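Local coordinates for extracellular solute-binding protein, family 1 (Bifidobacterium longum subsp. infantis ATCC 15697, PDB 3OMB) that probably captures a sugar or oligosaccharide outside the cell for an ABC importer, as a magnesium-binding, lipoprotein-type solute-binding protein, at residues A[106-110]-A[144-150]; A[135-141]-A[348-352]; A[162-166]-A[222-226]. One frame throughout, in Å; residues are numbered along the deposited sequence.

Interaction 1: residues A[106-110]-A[144-150]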
loop_
_atom_site.group_PDB
_atom_site.type_symbol
_atom_site.label_atom_id
_atom_site.label_comp_id
_atom_site.label_asym_id
_atom_site.label_seq_id
_atom_site.Cartn_x
_atom_site.Cartn_y
_atom_site.Cartn_z
ATOM N N VAL A 106 -10.355 -14.351 6.864
ATOM C CA VAL A 106 -11.804 -14.342 7.029
ATOM C C VAL A 106 -12.460 -15.456 6.204
ATOM O O VAL A 106 -13.533 -15.952 6.559
ATOM C CB VAL A 106 -12.419 -12.967 6.649
ATOM C CG1 VAL A 106 -12.397 -12.763 5.123
ATOM C CG2 VAL A 106 -13.843 -12.825 7.220
ATOM N N GLU A 107 -11.808 -15.852 5.115
ATOM C CA GLU A 107 -12.311 -16.928 4.267
ATOM C C GLU A 107 -12.282 -18.306 4.913
ATOM O O GLU A 107 -13.120 -19.154 4.620
ATOM C CB GLU A 107 -11.593 -16.929 2.932
ATOM C CG GLU A 107 -12.336 -16.043 1.953
ATOM C CD GLU A 107 -11.465 -15.016 1.292
ATOM O OE1 GLU A 107 -10.217 -15.078 1.435
ATOM O OE2 GLU A 107 -12.042 -14.127 0.627
ATOM N N ALA A 108 -11.332 -18.500 5.818
ATOM C CA ALA A 108 -11.309 -19.690 6.648
ATOM C C ALA A 108 -12.539 -19.788 7.554
ATOM O O ALA A 108 -12.942 -20.903 7.935
ATOM C CB ALA A 108 -10.053 -19.740 7.458
ATOM N N TYR A 109 -13.125 -18.636 7.887
ATOM C CA TYR A 109 -14.365 -18.577 8.665
ATOM C C TYR A 109 -15.612 -18.642 7.786
ATOM O O TYR A 109 -16.638 -19.191 8.195
ATOM C CB TYR A 109 -14.383 -17.342 9.574
ATOM C CG TYR A 109 -13.406 -17.457 10.732
ATOM C CD1 TYR A 109 -13.721 -18.230 11.861
ATOM C CD2 TYR A 109 -12.164 -16.815 10.697
ATOM C CE1 TYR A 109 -12.829 -18.345 12.923
ATOM C CE2 TYR A 109 -11.269 -16.924 11.746
ATOM C CZ TYR A 109 -11.606 -17.691 12.860
ATOM O OH TYR A 109 -10.724 -17.819 13.913
ATOM N N GLN A 110 -15.515 -18.102 6.574
ATOM C CA GLN A 110 -16.606 -18.211 5.614
ATOM C C GLN A 110 -16.776 -19.641 5.087
ATOM O O GLN A 110 -17.882 -20.059 4.802
ATOM C CB GLN A 110 -16.427 -17.221 4.465
ATOM C CG GLN A 110 -16.971 -15.831 4.786
ATOM C CD GLN A 110 -16.655 -14.806 3.710
ATOM O OE1 GLN A 110 -15.569 -14.812 3.118
ATOM N NE2 GLN A 110 -17.615 -13.911 3.451
ATOM N N ASP A 144 -5.677 -13.952 14.517
ATOM C CA ASP A 144 -6.948 -13.322 14.804
ATOM C C ASP A 144 -7.214 -13.289 16.309
ATOM O O ASP A 144 -6.393 -13.735 17.127
ATOM C CB ASP A 144 -8.100 -13.964 14.018
ATOM C CG ASP A 144 -8.316 -15.432 14.372
ATOM O OD1 ASP A 144 -8.030 -15.846 15.521
ATOM O OD2 ASP A 144 -8.797 -16.175 13.493
ATOM N N SER A 145 -8.367 -12.752 16.665
ATOM C CA SER A 145 -8.721 -12.568 18.055
ATOM C C SER A 145 -9.022 -13.901 18.742
ATOM O O SER A 145 -9.119 -13.946 19.959
ATOM C CB SER A 145 -9.928 -11.632 18.174
ATOM O OG SER A 145 -11.055 -12.207 17.527
ATOM N N LYS A 146 -9.203 -14.969 17.966
ATOM C CA LYS A 146 -9.432 -16.289 18.538
ATOM C C LYS A 146 -8.094 -17.009 18.678
ATOM O O LYS A 146 -8.063 -18.175 19.061
ATOM C CB LYS A 146 -10.385 -17.122 17.671
ATOM C CG LYS A 146 -11.639 -16.409 17.207
ATOM C CD LYS A 146 -12.757 -16.674 18.162
ATOM C CE LYS A 146 -14.069 -16.078 17.689
ATOM N NZ LYS A 146 -15.099 -16.449 18.716
ATOM N N GLY A 147 -7.001 -16.308 18.364
ATOM C CA GLY A 147 -5.642 -16.873 18.375
ATOM C C GLY A 147 -5.324 -17.823 17.231
ATOM O O GLY A 147 -4.289 -18.513 17.253
ATOM N N ARG A 148 -6.181 -17.882 16.215
ATOM C CA ARG A 148 -5.880 -18.774 15.086
ATOM C C ARG A 148 -5.006 -18.084 14.027
ATOM O O ARG A 148 -5.000 -16.855 13.912
ATOM C CB ARG A 148 -7.155 -19.350 14.462
ATOM C CG ARG A 148 -8.031 -20.086 15.459
ATOM C CD ARG A 148 -9.166 -20.772 14.735
ATOM N NE ARG A 148 -10.006 -21.553 15.638
ATOM C CZ ARG A 148 -11.152 -21.126 16.162
ATOM N NH1 ARG A 148 -11.617 -19.907 15.903
ATOM N NH2 ARG A 148 -11.830 -21.921 16.961
ATOM N N ILE A 149 -4.267 -18.880 13.261
ATOM C CA ILE A 149 -3.444 -18.322 12.187
ATOM C C ILE A 149 -3.833 -19.006 10.896
ATOM O O ILE A 149 -3.458 -20.157 10.650
ATOM C CB ILE A 149 -1.954 -18.526 12.445
ATOM C CG1 ILE A 149 -1.516 -17.842 13.738
ATOM C CG2 ILE A 149 -1.116 -18.007 11.243
ATOM C CD1 ILE A 149 -0.035 -18.166 14.131
ATOM N N TYR A 150 -4.623 -18.317 10.089
ATOM C CA TYR A 150 -5.097 -18.893 8.847
ATOM C C TYR A 150 -4.323 -18.359 7.651
ATOM O O TYR A 150 -4.242 -19.018 6.619
ATOM C CB TYR A 150 -6.586 -18.627 8.682
ATOM C CG TYR A 150 -7.441 -19.545 9.524
ATOM C CD1 TYR A 150 -7.283 -20.935 9.452
ATOM C CD2 TYR A 150 -8.421 -19.033 10.377
ATOM C CE1 TYR A 150 -8.064 -21.783 10.197
ATOM C CE2 TYR A 150 -9.224 -19.886 11.133
ATOM C CZ TYR A 150 -9.028 -21.253 11.035
ATOM O OH TYR A 150 -9.784 -22.112 11.783
#

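Interaction 2: residues A[135-141]-A[348-352]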
loop_
_atom_site.group_PDB
_atom_site.type_symbol
_atom_site.label_atom_id
_atom_site.label_comp_id
_atom_site.label_asym_id
_atom_site.label_seq_id
_atom_site.Cartn_x
_atom_site.Cartn_y
_atom_site.Cartn_z
ATOM N N LYS A 135 9.350 -9.054 14.115
ATOM C CA LYS A 135 8.330 -8.132 13.633
ATOM C C LYS A 135 7.012 -8.463 14.331
ATOM O O LYS A 135 6.149 -9.150 13.758
ATOM C CB LYS A 135 8.138 -8.280 12.119
ATOM C CG LYS A 135 9.409 -8.350 11.271
ATOM C CD LYS A 135 10.022 -6.997 11.101
ATOM C CE LYS A 135 11.329 -7.068 10.319
ATOM N NZ LYS A 135 11.742 -5.660 9.999
ATOM N N PRO A 136 6.832 -7.970 15.565
ATOM C CA PRO A 136 5.608 -8.358 16.271
ATOM C C PRO A 136 4.335 -7.867 15.594
ATOM O O PRO A 136 3.256 -8.405 15.873
ATOM C CB PRO A 136 5.768 -7.738 17.666
ATOM C CG PRO A 136 7.116 -7.091 17.689
ATOM C CD PRO A 136 7.591 -6.936 16.284
ATOM N N ASP A 137 4.426 -6.870 14.717
ATOM C CA ASP A 137 3.211 -6.450 14.000
ATOM C C ASP A 137 2.746 -7.482 12.946
ATOM O O ASP A 137 1.552 -7.544 12.619
ATOM C CB ASP A 137 3.343 -5.045 13.398
ATOM C CG ASP A 137 3.190 -3.912 14.457
ATOM O OD1 ASP A 137 3.103 -4.185 15.694
ATOM O OD2 ASP A 137 3.161 -2.729 14.037
ATOM N N ALA A 138 3.691 -8.286 12.432
ATOM C CA ALA A 138 3.384 -9.395 11.525
ATOM C C ALA A 138 2.699 -10.535 12.239
ATOM O O ALA A 138 1.846 -11.190 11.662
ATOM C CB ALA A 138 4.633 -9.914 10.855
ATOM N N LYS A 139 3.111 -10.808 13.474
ATOM C CA LYS A 139 2.404 -11.771 14.322
ATOM C C LYS A 139 0.949 -11.352 14.513
ATOM O O LYS A 139 0.031 -12.173 14.400
ATOM C CB LYS A 139 3.086 -11.887 15.679
ATOM C CG LYS A 139 2.428 -12.914 16.578
ATOM C CD LYS A 139 3.475 -13.570 17.447
ATOM C CE LYS A 139 3.394 -13.138 18.870
ATOM N NZ LYS A 139 4.065 -14.214 19.681
ATOM N N LYS A 140 0.750 -10.068 14.779
ATOM C CA LYS A 140 -0.572 -9.554 15.052
ATOM C C LYS A 140 -1.436 -9.569 13.803
ATOM O O LYS A 140 -2.601 -9.964 13.868
ATOM C CB LYS A 140 -0.485 -8.164 15.664
ATOM C CG LYS A 140 -0.072 -8.148 17.131
ATOM C CD LYS A 140 -0.201 -6.723 17.654
ATOM C CE LYS A 140 0.968 -6.277 18.493
ATOM N NZ LYS A 140 0.888 -6.957 19.803
HETATM N N MSE A 141 -0.858 -9.170 12.669
HETATM C CA MSE A 141 -1.493 -9.339 11.356
HETATM C C MSE A 141 -1.892 -10.788 11.063
HETATM O O MSE A 141 -2.945 -11.051 10.466
HETATM C CB MSE A 141 -0.547 -8.915 10.250
HETATM C CG MSE A 141 -0.647 -7.499 9.849
HETATM SE SE MSE A 141 0.467 -7.278 8.237
HETATM C CE MSE A 141 0.591 -5.344 8.350
ATOM N N GLU A 348 6.253 -2.183 4.455
ATOM C CA GLU A 348 7.029 -3.400 4.684
ATOM C C GLU A 348 6.159 -4.657 4.744
ATOM O O GLU A 348 6.359 -5.600 3.963
ATOM C CB GLU A 348 7.836 -3.294 5.978
ATOM C CG GLU A 348 8.674 -4.559 6.236
ATOM C CD GLU A 348 9.553 -4.453 7.480
ATOM O OE1 GLU A 348 10.351 -5.401 7.732
ATOM O OE2 GLU A 348 9.454 -3.423 8.191
ATOM N N LEU A 349 5.218 -4.651 5.686
ATOM C CA LEU A 349 4.361 -5.791 5.965
ATOM C C LEU A 349 3.060 -5.764 5.199
ATOM O O LEU A 349 2.505 -4.708 4.917
ATOM C CB LEU A 349 4.043 -5.884 7.458
ATOM C CG LEU A 349 5.258 -5.957 8.379
ATOM C CD1 LEU A 349 4.809 -5.855 9.830
ATOM C CD2 LEU A 349 6.127 -7.222 8.133
ATOM N N SER A 350 2.570 -6.953 4.881
ATOM C CA SER A 350 1.394 -7.101 4.050
ATOM C C SER A 350 0.645 -8.348 4.519
ATOM O O SER A 350 1.255 -9.401 4.678
ATOM C CB SER A 350 1.830 -7.202 2.587
ATOM O OG SER A 350 0.801 -7.729 1.783
ATOM N N PRO A 351 -0.674 -8.221 4.785
ATOM C CA PRO A 351 -1.354 -9.362 5.389
ATOM C C PRO A 351 -1.657 -10.417 4.345
ATOM O O PRO A 351 -1.535 -10.148 3.148
ATOM C CB PRO A 351 -2.660 -8.769 5.940
ATOM C CG PRO A 351 -2.596 -7.278 5.698
ATOM C CD PRO A 351 -1.550 -7.040 4.658
ATOM N N ALA A 352 -2.011 -11.615 4.808
ATOM C CA ALA A 352 -2.574 -12.663 3.954
ATOM C C ALA A 352 -1.686 -13.162 2.810
ATOM O O ALA A 352 -2.117 -13.253 1.664
ATOM C CB ALA A 352 -3.960 -12.216 3.417
#

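Interaction 3: residues A[162-166]-A[222-226]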
loop_
_atom_site.group_PDB
_atom_site.type_symbol
_atom_site.label_atom_id
_atom_site.label_comp_id
_atom_site.label_asym_id
_atom_site.label_seq_id
_atom_site.Cartn_x
_atom_site.Cartn_y
_atom_site.Cartn_z
ATOM N N GLY A 162 8.926 2.670 6.100
ATOM C CA GLY A 162 8.204 3.945 6.078
ATOM C C GLY A 162 6.982 3.981 5.145
ATOM O O GLY A 162 6.617 2.982 4.501
ATOM N N THR A 163 6.337 5.133 5.072
ATOM C CA THR A 163 5.130 5.251 4.254
ATOM C C THR A 163 5.429 5.291 2.772
ATOM O O THR A 163 6.495 5.692 2.380
ATOM C CB THR A 163 4.259 6.468 4.640
ATOM O OG1 THR A 163 3.121 6.518 3.772
ATOM C CG2 THR A 163 5.032 7.794 4.531
ATOM N N GLY A 164 4.468 4.876 1.955
ATOM C CA GLY A 164 4.610 5.011 0.517
ATOM C C GLY A 164 4.088 6.340 -0.005
ATOM O O GLY A 164 4.253 6.645 -1.189
ATOM N N GLN A 165 3.475 7.135 0.874
ATOM C CA GLN A 165 2.870 8.419 0.487
ATOM C C GLN A 165 3.808 9.573 0.768
ATOM O O GLN A 165 4.320 9.696 1.881
ATOM C CB GLN A 165 1.564 8.646 1.263
ATOM C CG GLN A 165 0.747 7.361 1.478
ATOM C CD GLN A 165 0.225 6.781 0.183
ATOM O OE1 GLN A 165 -0.276 7.519 -0.696
ATOM N NE2 GLN A 165 0.336 5.447 0.045
ATOM N N HIS A 166 4.046 10.419 -0.240
ATOM C CA HIS A 166 4.898 11.590 -0.092
ATOM C C HIS A 166 4.344 12.728 -0.912
ATOM O O HIS A 166 3.512 12.504 -1.790
ATOM C CB HIS A 166 6.328 11.272 -0.517
ATOM C CG HIS A 166 6.785 9.939 -0.026
ATOM N ND1 HIS A 166 6.667 8.796 -0.786
ATOM C CD2 HIS A 166 7.241 9.543 1.185
ATOM C CE1 HIS A 166 7.089 7.758 -0.083
ATOM N NE2 HIS A 166 7.450 8.185 1.115
ATOM N N THR A 222 -7.341 6.395 -2.595
ATOM C CA THR A 222 -6.250 5.707 -3.281
ATOM C C THR A 222 -4.868 6.107 -2.743
ATOM O O THR A 222 -4.709 7.070 -1.971
ATOM C CB THR A 222 -6.218 6.087 -4.789
ATOM O OG1 THR A 222 -5.907 7.487 -4.910
ATOM C CG2 THR A 222 -7.545 5.841 -5.445
ATOM N N TRP A 223 -3.863 5.378 -3.205
ATOM C CA TRP A 223 -2.489 5.832 -3.080
ATOM C C TRP A 223 -2.439 7.222 -3.692
ATOM O O TRP A 223 -3.063 7.480 -4.726
ATOM C CB TRP A 223 -1.522 4.884 -3.800
ATOM C CG TRP A 223 -1.195 3.665 -3.002
ATOM C CD1 TRP A 223 -2.091 2.745 -2.519
ATOM C CD2 TRP A 223 0.110 3.206 -2.593
ATOM N NE1 TRP A 223 -1.425 1.758 -1.848
ATOM C CE2 TRP A 223 -0.079 2.010 -1.876
ATOM C CE3 TRP A 223 1.414 3.691 -2.767
ATOM C CZ2 TRP A 223 0.987 1.284 -1.309
ATOM C CZ3 TRP A 223 2.477 2.971 -2.207
ATOM C CH2 TRP A 223 2.249 1.781 -1.474
ATOM N N TYR A 224 -1.730 8.112 -3.010
ATOM C CA TYR A 224 -1.443 9.436 -3.512
ATOM C C TYR A 224 -2.727 10.267 -3.604
ATOM O O TYR A 224 -2.782 11.244 -4.356
ATOM C CB TYR A 224 -0.640 9.399 -4.840
ATOM C CG TYR A 224 0.464 8.344 -4.885
ATOM C CD1 TYR A 224 1.409 8.232 -3.840
ATOM C CD2 TYR A 224 0.587 7.473 -5.976
ATOM C CE1 TYR A 224 2.413 7.264 -3.865
ATOM C CE2 TYR A 224 1.614 6.484 -6.014
ATOM C CZ TYR A 224 2.513 6.409 -4.952
ATOM O OH TYR A 224 3.511 5.473 -4.947
ATOM N N SER A 225 -3.747 9.889 -2.828
ATOM C CA SER A 225 -5.015 10.612 -2.813
ATOM C C SER A 225 -4.810 12.078 -2.482
ATOM O O SER A 225 -3.949 12.413 -1.639
ATOM C CB SER A 225 -5.958 10.006 -1.772
ATOM O OG SER A 225 -7.168 10.751 -1.686
ATOM N N PRO A 226 -5.600 12.966 -3.131
ATOM C CA PRO A 226 -5.590 14.372 -2.719
ATOM C C PRO A 226 -5.941 14.566 -1.240
ATOM O O PRO A 226 -5.506 15.558 -0.635
ATOM C CB PRO A 226 -6.652 15.039 -3.623
ATOM C CG PRO A 226 -7.407 13.924 -4.279
ATOM C CD PRO A 226 -6.484 12.733 -4.297
#

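Interaction 1: residues A[106-110]-A[144-150]
Tyr-109 reaches from helix 106-110 to the loop 144-150, its ring meeting that of Tyr-150 in an offset edge-to-face pair: the edge of Tyr-150 is turned to the face of Tyr-109, with centroids 5.3 Å apart and planes at 85°. Beside it Ala-108 CB lies over a face of the Tyr-150 ring, 3.4 Å from its centroid, a CH-pi contact. A methyl is small enough to let helix and loop come this close, Ala-108 and Tyr-150 being 6.6 Å apart at their CA atoms.

The hydroxyl of Tyr-109 carries the polar half. It donates to Asp-144 (OH to OD2, 2.6 Å) and accepts from Arg-148 (NH1 to OH, 3.0 Å), so the phenol bridges an acid and a base of the same loop. The other oxygen of Asp-144, OD1, takes the backbone N of Lys-146 at 2.9 Å, an Asx turn, and the N of Arg-148 at 2.8 Å. The type I turn 144-147, with Gly-147 at positive phi, is closed by Gly-147 N to Asp-144 O (2.9 Å), and the OD1 bonds add to it.

The whole is a surface contact. Loop 144-150 links helix 136-142 to strand 152-155 and touches helix 519-534 through Asp-144 and Ser-145, while Pro-473 of helix 473-486 packs against Val-106, Tyr-109 and Gln-110.

Interaction 2: residues A[135-141]-A[348-352]
Lys-135 opens the segment at the N-cap position of helix 136-142, just where helix 126-134 has ended. Its side chain runs out to Glu-348, forming a salt bridge with NZ 2.7 Å from OE1; the same NZ also pairs with Asp-428, so the ammonium has two acidic partners.

Two residues on, Asp-137 makes its closest approach through CB, 3.9 Å from Leu-349 CD1. Ala-138 comes next, its CA 6.7 Å from that of Leu-349. The leucine fits against the first turn of the helix, with CD1 3.7 Å from the backbone N of Ala-138 and CD2 4.1 Å from Ala-138 CB. Phe-131 of helix 126-134 touches both Ala-138 and Leu-349.

One turn of helix further the backbones converge, Met-141 CA lying 6.0 Å from Pro-351 CA. Met-141, a selenomethionine in this crystal, completes the apolar patch. Its CE lies 3.6 Å from Leu-349 CB, and its SE passes 3.8 Å from Pro-351 N and 4.0 Å from Pro-351 CG, at the corner where the chain leaves strand 349-350 for strand 352-356. Strand 349-350 pairs antiparallel with strand 152-155, and Ala-153 of that strand also touches Met-141, so the helix packs on this small two-stranded sheet.

No backbone hydrogen bond joins the two segments. Apolar contact, mostly by Leu-349 and Met-141, holds helix to strand, while the charge of Lys-135 is met by both Glu-348 and Asp-428 at the edge of the apolar patch.

Interaction 3: residues A[162-166]-A[222-226]
Gln-165 buries the most surface here, in a loop-to-loop contact within a chain whose family assignment is consistent with the type 2 periplasmic-binding-protein fold: segment 162-166 leads into strand 166-170 of a mixed four-stranded sheet, and 222-226 carries a type II beta turn, Thr-222 to Ser-225. The turn is closed by Ser-225 N to Thr-222 O at 3.1 Å and has Tyr-224 at positive phi.

The end of the Gln-165 side chain folds up to this turn, where its two polar atoms do different work. OE1 accepts the backbone N of Tyr-224, while NE2 lies over a face of the Trp-223 indole, 3.5 Å from CD2, and is hydrogen-bonded to Asn-240 OD1. Asn-240 OD1 also accepts from Gly-164 N, and Asn-240 O receives Trp-223 NE1, so a single asparagine ties both loops together.

Tyr-224 buries the next largest area. Its ring edge meets the backbone of Gly-164, with Gly-164 O 3.3 Å from CE1, and its side chain also touches Trp-311. The six-membered ring of Trp-223 comes close to the glycine, CZ3 being 4.0 Å from Gly-164 CA. A side chain at 164 would run into this ring: an ideal CB there would be 2.6 Å from CZ3.

Just before it, Thr-163 makes an ST turn, Gln-165 N donating to its OG1 at 3.0 Å. The cross-loop bond itself is short and nearly straight: Tyr-224 N to Gln-165 OE1 is 2.8 Å, with an angle of 163° at the hydrogen.

Interactions 2 and 3 are both partly buried, interaction 3 nearest the chain's centre; interaction 1 is farthest out, at the surface. Interactions 1 and 2 adjoin in sequence: helix 136-142, which packs on 348-352, runs on into the loop that receives Tyr-109, and their centres are 15 Å apart. Interaction 3 falls within the long excursion between 135-141 and 348-352, yet its nearest atoms stay about 5 Å from interaction 2. The chemistry differs: a phenol shared by acid and base beside an edge-to-face tyrosine pair in interaction 1, apolar helix-on-strand packing plus a salt bridge in interaction 2, and in interaction 3 a carboxamide that bonds a backbone N through its oxygen while its nitrogen lies over an indole.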